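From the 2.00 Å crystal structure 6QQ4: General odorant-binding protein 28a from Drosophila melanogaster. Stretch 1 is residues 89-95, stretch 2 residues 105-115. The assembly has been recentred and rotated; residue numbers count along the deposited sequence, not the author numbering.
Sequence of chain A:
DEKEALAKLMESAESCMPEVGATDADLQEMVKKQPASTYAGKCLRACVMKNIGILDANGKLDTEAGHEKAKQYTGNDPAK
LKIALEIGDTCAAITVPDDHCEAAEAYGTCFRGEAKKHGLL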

# COMPACT_ATOMS: atom_id res chain seq x y z
N ASP A 89 3.69 7.15 9.84
CA ASP A 89 3.65 8.50 10.41
C ASP A 89 4.30 9.52 9.48
O ASP A 89 3.83 10.66 9.35
CB ASP A 89 4.34 8.53 11.78
CG ASP A 89 3.44 7.99 12.88
OD1 ASP A 89 2.23 7.86 12.64
OD2 ASP A 89 3.95 7.70 13.98
N THR A 90 5.38 9.12 8.82
CA THR A 90 6.02 9.96 7.83
C THR A 90 5.07 10.25 6.65
O THR A 90 4.85 11.41 6.30
CB THR A 90 7.31 9.33 7.29
OG1 THR A 90 8.32 9.40 8.29
CG2 THR A 90 7.78 10.06 6.05
N CYS A 91 4.51 9.21 6.07
CA CYS A 91 3.81 9.35 4.80
C CYS A 91 2.40 9.91 4.95
O CYS A 91 1.87 10.51 4.02
CB CYS A 91 3.78 8.00 4.07
SG CYS A 91 5.44 7.44 3.57
N ALA A 92 1.81 9.77 6.14
CA ALA A 92 0.50 10.36 6.41
C ALA A 92 0.54 11.88 6.32
O ALA A 92 -0.51 12.52 6.29
CB ALA A 92 -0.01 9.94 7.79
N ALA A 93 1.73 12.44 6.26
CA ALA A 93 1.89 13.89 6.23
C ALA A 93 2.03 14.49 4.82
O ALA A 93 2.04 15.71 4.67
CB ALA A 93 3.09 14.28 7.08
N ILE A 94 2.15 13.66 3.79
CA ILE A 94 2.36 14.22 2.46
C ILE A 94 1.06 14.83 1.90
O ILE A 94 -0.03 14.49 2.34
CB ILE A 94 2.89 13.17 1.46
CG1 ILE A 94 1.83 12.09 1.22
CG2 ILE A 94 4.22 12.58 1.93
CD1 ILE A 94 2.21 11.15 0.12
N THR A 95 1.19 15.73 0.94
CA THR A 95 0.03 16.23 0.22
C THR A 95 -0.32 15.35 -0.99
O THR A 95 0.56 15.01 -1.80
CB THR A 95 0.23 17.68 -0.25
OG1 THR A 95 1.48 17.79 -0.95
CG2 THR A 95 0.23 18.63 0.94
N GLU A 105 -1.54 6.08 -4.85
CA GLU A 105 -0.22 5.95 -5.45
C GLU A 105 0.80 6.96 -4.90
O GLU A 105 1.99 6.67 -4.83
CB GLU A 105 -0.33 6.10 -6.97
CG GLU A 105 0.95 5.84 -7.71
CD GLU A 105 1.51 4.43 -7.47
OE1 GLU A 105 0.78 3.59 -6.91
OE2 GLU A 105 2.66 4.16 -7.86
N ALA A 106 0.33 8.15 -4.54
CA ALA A 106 1.23 9.11 -3.92
C ALA A 106 1.66 8.59 -2.54
O ALA A 106 2.81 8.73 -2.16
CB ALA A 106 0.59 10.47 -3.82
N TYR A 107 0.75 7.97 -1.80
CA TYR A 107 1.14 7.28 -0.57
C TYR A 107 2.10 6.12 -0.84
O TYR A 107 3.06 5.93 -0.10
CB TYR A 107 -0.10 6.77 0.18
CG TYR A 107 -0.89 7.86 0.84
CD1 TYR A 107 -0.26 8.82 1.62
CD2 TYR A 107 -2.27 7.96 0.66
CE1 TYR A 107 -0.98 9.84 2.21
CE2 TYR A 107 -2.99 8.97 1.24
CZ TYR A 107 -2.35 9.91 2.02
OH TYR A 107 -3.07 10.92 2.61
N GLY A 108 1.84 5.35 -1.90
CA GLY A 108 2.68 4.21 -2.25
C GLY A 108 4.10 4.61 -2.63
O GLY A 108 5.07 3.95 -2.27
N THR A 109 4.21 5.72 -3.35
CA THR A 109 5.49 6.34 -3.62
C THR A 109 6.24 6.63 -2.32
O THR A 109 7.43 6.33 -2.18
CB THR A 109 5.32 7.64 -4.41
OG1 THR A 109 4.68 7.34 -5.66
CG2 THR A 109 6.67 8.28 -4.67
N CYS A 110 5.52 7.18 -1.36
CA CYS A 110 6.14 7.51 -0.08
C CYS A 110 6.59 6.24 0.66
O CYS A 110 7.71 6.15 1.19
CB CYS A 110 5.17 8.31 0.79
SG CYS A 110 5.92 8.96 2.30
N PHE A 111 5.70 5.26 0.68
CA PHE A 111 5.99 3.96 1.28
C PHE A 111 7.27 3.35 0.71
O PHE A 111 8.16 2.95 1.46
CB PHE A 111 4.83 3.00 1.08
CG PHE A 111 3.61 3.34 1.91
CD1 PHE A 111 3.64 4.36 2.83
CD2 PHE A 111 2.43 2.61 1.77
CE1 PHE A 111 2.51 4.67 3.59
CE2 PHE A 111 1.31 2.91 2.52
CZ PHE A 111 1.34 3.93 3.43
N ARG A 112 7.35 3.26 -0.62
CA ARG A 112 8.49 2.65 -1.27
C ARG A 112 9.74 3.45 -1.03
O ARG A 112 10.80 2.88 -0.84
CB ARG A 112 8.26 2.52 -2.77
CG ARG A 112 7.18 1.55 -3.15
CD ARG A 112 7.27 1.21 -4.63
NE ARG A 112 7.38 2.41 -5.43
CZ ARG A 112 6.34 3.13 -5.83
NH1 ARG A 112 5.09 2.75 -5.52
NH2 ARG A 112 6.54 4.21 -6.56
N GLY A 113 9.60 4.78 -1.08
CA GLY A 113 10.71 5.68 -0.89
C GLY A 113 11.33 5.49 0.48
O GLY A 113 12.53 5.30 0.61
N GLU A 114 10.48 5.54 1.50
CA GLU A 114 10.93 5.41 2.87
C GLU A 114 11.47 4.01 3.11
O GLU A 114 12.47 3.82 3.80
CB GLU A 114 9.78 5.72 3.83
CG GLU A 114 9.35 7.17 3.78
CD GLU A 114 10.49 8.09 4.14
OE1 GLU A 114 11.09 7.87 5.22
OE2 GLU A 114 10.80 9.01 3.34
N ALA A 115 10.81 3.02 2.52
CA ALA A 115 11.23 1.63 2.68
C ALA A 115 12.63 1.40 2.10
O ALA A 115 13.40 0.60 2.63
CB ALA A 115 10.22 0.69 2.03
O HOH W 1 9.72 7.02 7.69
O HOH W 2 -1.85 13.19 3.62

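This is a small contact pinned by a disulfide, in which a helical segment and the turn that leads on from it at Cys91 are fastened to a second helix by one covalent bond, padded with apolar atoms and bridged by water, with no direct hydrogen bond from one stretch to the other.

The bond joins Cys91 SG to Cys110 SG at 2.0 Å, with a chi3 of -86°, close to the right angle that an unstrained disulfide prefers. Both CA-to-CB bonds point toward the opposite stretch, and the rotamers, m for Cys91 and t for Cys110, bring the sulfurs together while the two CA atoms stand 5.7 Å apart. No other pair of CA atoms across the contact comes as near, so the disulfide sits at the point of tightest backbone approach.

Packing around it is built from neighbours on the second helix. Tyr107, Cys110, Phe111 and Glu114 recur at the three- and four-residue spacing that keeps side chains on one side of a helix. Phe111 leaves its backbone sideways, but its ring reaches back, so that CE1 lies 3.6 Å from Cys91 CB, and Cys91 SG meets the ring edge 4.9 Å from its centroid. Glu114 contributes its aliphatic part, with CG 3.9 Å from Cys91 SG.

The type I turn from Cys91 to Ile94, with Ile94 N hydrogen-bonded to Cys91 O at 3.2 Å, returns the chain so that Ile94 also points toward the helix. Its CD1 lies 3.7 Å from Tyr107 CD1 and 4.3 Å from Ala106 CB; CD1 also lies close to the helix backbone, 3.4 Å from Ala106 O. Ile94 CG2 reaches Cys110 SG at 4.0 Å, so this one residue touches both the apolar patch and the disulfide. Ala92 and Ala93, between the two anchors, direct their CB atoms away.

Polar groups are linked through water. Tyr107 presents its ring edge to Cys91 O, with CE1 3.4 Å from that oxygen, and its OH donates to water 2 at 2.8 Å. That water in turn donates to Ala92 O at 3.1 Å and Ile94 O at 2.6 Å, tying the tyrosine to the turn's backbone. At the other end, water 1 lies 2.8 Å from Thr90 OG1 and donates to Glu114 OE1 at 2.9 Å, while Thr90 CG2 packs 3.9 Å from Glu114 CD. The rule to read here is a covalent pin at the closest approach, apolar cover around it, and waters joining polar groups that do not meet directly.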